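Local atomic coordinates of response regulator receiver domain protein (CheY) (Rhodospirillum rubrum, PDB entry 3HEB), a protein that probably acts as a switch of bacterial signalling, as a CheY-like receiver domain that is controlled by phosphorylation. Residues I10-G15 against N68-T73. Sequence-based numbering, arbitrary orientation.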
ATOM      1  N   ILE A  10      -0.481 -11.064 -11.914  1.00 14.90           N
ATOM      2  CA  ILE A  10      -1.530 -12.076 -12.034  1.00 15.07           C
ATOM      3  C   ILE A  10      -2.731 -11.436 -12.751  1.00 16.68           C
ATOM      4  O   ILE A  10      -3.608 -10.817 -12.137  1.00 16.95           O
ATOM      5  CB  ILE A  10      -1.952 -12.609 -10.643  1.00 13.28           C
ATOM      6  CG1 ILE A  10      -0.716 -13.123  -9.888  1.00 11.33           C
ATOM      7  CG2 ILE A  10      -2.987 -13.732 -10.803  1.00 11.00           C
ATOM      8  CD1 ILE A  10      -0.994 -13.528  -8.443  1.00  5.22           C
ATOM      9  N   GLU A  11      -2.748 -11.585 -14.066  1.00 18.21           N
ATOM     10  CA  GLU A  11      -3.787 -11.006 -14.900  1.00 17.78           C
ATOM     11  C   GLU A  11      -4.080 -11.982 -16.035  1.00 17.98           C
ATOM     12  O   GLU A  11      -3.156 -12.520 -16.637  1.00 18.98           O
ATOM     13  CB  GLU A  11      -3.283  -9.666 -15.452  1.00 18.39           C
ATOM     14  CG  GLU A  11      -4.192  -9.006 -16.473  1.00 20.32           C
ATOM     15  CD  GLU A  11      -5.513  -8.566 -15.886  1.00 18.36           C
ATOM     16  OE1 GLU A  11      -5.518  -7.618 -15.075  1.00 20.72           O
ATOM     17  OE2 GLU A  11      -6.545  -9.176 -16.233  1.00 19.48           O
ATOM     18  N   ASP A  12      -5.358 -12.212 -16.318  1.00 19.97           N
ATOM     19  CA  ASP A  12      -5.765 -13.143 -17.377  1.00 18.93           C
ATOM     20  C   ASP A  12      -6.130 -12.428 -18.670  1.00 18.96           C
ATOM     21  O   ASP A  12      -6.101 -13.037 -19.739  1.00 19.30           O
ATOM     22  CB  ASP A  12      -6.968 -13.964 -16.928  1.00 20.36           C
ATOM     23  CG  ASP A  12      -8.204 -13.116 -16.765  1.00 21.63           C
ATOM     24  OD1 ASP A  12      -8.099 -12.035 -16.138  1.00 22.20           O
ATOM     25  OD2 ASP A  12      -9.276 -13.531 -17.257  1.00 23.46           O
ATOM     26  N   ASP A  13      -6.506 -11.153 -18.572  1.00 18.14           N
ATOM     27  CA  ASP A  13      -6.851 -10.384 -19.756  1.00 17.27           C
ATOM     28  C   ASP A  13      -5.534 -10.046 -20.417  1.00 18.41           C
ATOM     29  O   ASP A  13      -4.750  -9.260 -19.890  1.00 18.61           O
ATOM     30  CB  ASP A  13      -7.591  -9.096 -19.392  1.00 18.20           C
ATOM     31  CG  ASP A  13      -8.082  -8.339 -20.621  1.00 16.84           C
ATOM     32  OD1 ASP A  13      -9.244  -7.894 -20.624  1.00 18.69           O
ATOM     33  OD2 ASP A  13      -7.308  -8.186 -21.584  1.00 16.90           O
ATOM     34  N   LEU A  14      -5.286 -10.650 -21.571  1.00 17.94           N
ATOM     35  CA  LEU A  14      -4.042 -10.433 -22.279  1.00 18.45           C
ATOM     36  C   LEU A  14      -3.879  -9.005 -22.739  1.00 18.36           C
ATOM     37  O   LEU A  14      -2.759  -8.511 -22.891  1.00 19.70           O
ATOM     38  CB  LEU A  14      -3.950 -11.391 -23.461  1.00 17.49           C
ATOM     39  CG  LEU A  14      -3.844 -12.851 -23.014  1.00 16.56           C
ATOM     40  CD1 LEU A  14      -3.699 -13.744 -24.245  1.00 17.23           C
ATOM     41  CD2 LEU A  14      -2.638 -13.017 -22.090  1.00 13.05           C
ATOM     42  N   GLY A  15      -4.995  -8.332 -22.960  1.00 17.66           N
ATOM     43  CA  GLY A  15      -4.892  -6.955 -23.385  1.00 18.16           C
ATOM     44  C   GLY A  15      -4.411  -6.071 -22.250  1.00 17.91           C
ATOM     45  O   GLY A  15      -3.564  -5.209 -22.446  1.00 20.72           O
ATOM     46  N   ASN A  68     -10.667 -10.940 -10.968  1.00 22.94           N
ATOM     47  CA  ASN A  68     -11.420 -11.702 -11.957  1.00 24.80           C
ATOM     48  C   ASN A  68     -10.563 -12.647 -12.796  1.00 24.87           C
ATOM     49  O   ASN A  68     -10.165 -12.328 -13.922  1.00 26.43           O
ATOM     50  CB  ASN A  68     -12.200 -10.732 -12.853  1.00 26.85           C
ATOM     51  CG  ASN A  68     -12.980  -9.696 -12.047  1.00 30.65           C
ATOM     52  OD1 ASN A  68     -13.722 -10.040 -11.119  1.00 32.31           O
ATOM     53  ND2 ASN A  68     -12.812  -8.418 -12.396  1.00 31.09           N
ATOM     54  N   LEU A  69     -10.294 -13.820 -12.231  1.00 23.98           N
ATOM     55  CA  LEU A  69      -9.500 -14.839 -12.894  1.00 22.52           C
ATOM     56  C   LEU A  69     -10.407 -15.945 -13.426  1.00 22.90           C
ATOM     57  O   LEU A  69     -11.514 -16.141 -12.922  1.00 23.97           O
ATOM     58  CB  LEU A  69      -8.470 -15.400 -11.918  1.00 22.15           C
ATOM     59  CG  LEU A  69      -7.531 -14.308 -11.391  1.00 22.65           C
ATOM     60  CD1 LEU A  69      -6.642 -14.870 -10.290  1.00 20.86           C
ATOM     61  CD2 LEU A  69      -6.698 -13.740 -12.549  1.00 20.62           C
ATOM     62  N   PRO A  70      -9.945 -16.686 -14.450  1.00 21.88           N
ATOM     63  CA  PRO A  70     -10.693 -17.775 -15.080  1.00 21.92           C
ATOM     64  C   PRO A  70     -10.881 -19.072 -14.294  1.00 21.57           C
ATOM     65  O   PRO A  70     -11.879 -19.772 -14.480  1.00 23.21           O
ATOM     66  CB  PRO A  70      -9.918 -18.008 -16.371  1.00 21.87           C
ATOM     67  CG  PRO A  70      -8.524 -17.774 -15.943  1.00 21.54           C
ATOM     68  CD  PRO A  70      -8.645 -16.507 -15.124  1.00 22.39           C
ATOM     69  N   ASP A  71      -9.938 -19.395 -13.422  1.00 20.04           N
ATOM     70  CA  ASP A  71     -10.026 -20.636 -12.669  1.00 18.92           C
ATOM     71  C   ASP A  71     -10.369 -20.460 -11.199  1.00 19.71           C
ATOM     72  O   ASP A  71     -10.673 -21.440 -10.512  1.00 20.52           O
ATOM     73  CB  ASP A  71      -8.719 -21.413 -12.814  1.00 18.01           C
ATOM     74  CG  ASP A  71      -7.506 -20.593 -12.420  1.00 18.66           C
ATOM     75  OD1 ASP A  71      -7.658 -19.375 -12.178  1.00 15.20           O
ATOM     76  OD2 ASP A  71      -6.392 -21.169 -12.356  1.00 21.92           O
HETATM   77  N   MSE A  72     -10.327 -19.220 -10.718  1.00 18.88           N
HETATM   78  CA  MSE A  72     -10.654 -18.926  -9.321  1.00 17.25           C
HETATM   79  C   MSE A  72     -10.884 -17.432  -9.200  1.00 18.33           C
HETATM   80  O   MSE A  72     -11.020 -16.738 -10.210  1.00 19.45           O
HETATM   81  CB  MSE A  72      -9.507 -19.362  -8.380  1.00 14.62           C
HETATM   82  CG  MSE A  72      -8.125 -18.724  -8.650  1.00 11.49           C
HETATM   83 SE   MSE A  72      -6.759 -19.429  -7.656  1.00  3.90          SE
HETATM   84  CE  MSE A  72      -6.525 -20.939  -8.461  1.00  2.92           C
ATOM     85  N   THR A  73     -10.950 -16.943  -7.969  1.00 18.71           N
ATOM     86  CA  THR A  73     -11.102 -15.516  -7.741  1.00 19.44           C
ATOM     87  C   THR A  73      -9.835 -15.064  -7.045  1.00 18.29           C
ATOM     88  O   THR A  73      -9.322 -15.754  -6.168  1.00 19.04           O
ATOM     89  CB  THR A  73     -12.302 -15.176  -6.838  1.00 20.93           C
ATOM     90  OG1 THR A  73     -12.334 -13.752  -6.631  1.00 23.66           O
ATOM     91  CG2 THR A  73     -12.194 -15.897  -5.497  1.00 18.16           C
TER
HETATM   92  O   HOH W   1     -11.512 -14.390 -15.994  1.00 33.82           O
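The acidic pocket of the receiver domain is lined here by two loops that leave the C-terminal ends of neighbouring parallel strands, 6-10 and 61-65, and Asp12 touches Asn68 and Pro70 where they meet. The CG of Asp12 sits between its own backbone N and carbonyl carbon (chi1 67°), which lays the carboxylate alongside the other loop. Its CB rests on the ring carbon CD of Pro70 at 3.5 Å, the two side chains running past each other in opposite directions. Asp12 OD1 comes to 3.0 Å from Asn68 O, but both atoms are acceptors and no hydrogen bond joins them. A water makes the link instead, donating to Asp12 OD2 at 2.7 Å and to Asn68 O at 3.2 Å.

In CheY-like domains an acidic residue here, the phosphorylatable aspartate (predicted to be Asp66) and the carbonyl two residues on typically bind magnesium; Asn68 O probably holds that last place, though no metal is modelled. Glu11 OE2 and Asp12 OD1 both lie near Asp66 OD2, and Lys118, salt-bridged to Glu11 OE1, probably offsets part of this charge. Glu11 OE2 also accepts from Asp13 N at 3.1 Å with its anti lone pair, tying the carboxylate to the N-cap residue of helix 14-26. Deeper in, Ile10 and Leu69 cross nearly at right angles, with Ile10 CG2 3.9 Å from Leu69 CD1.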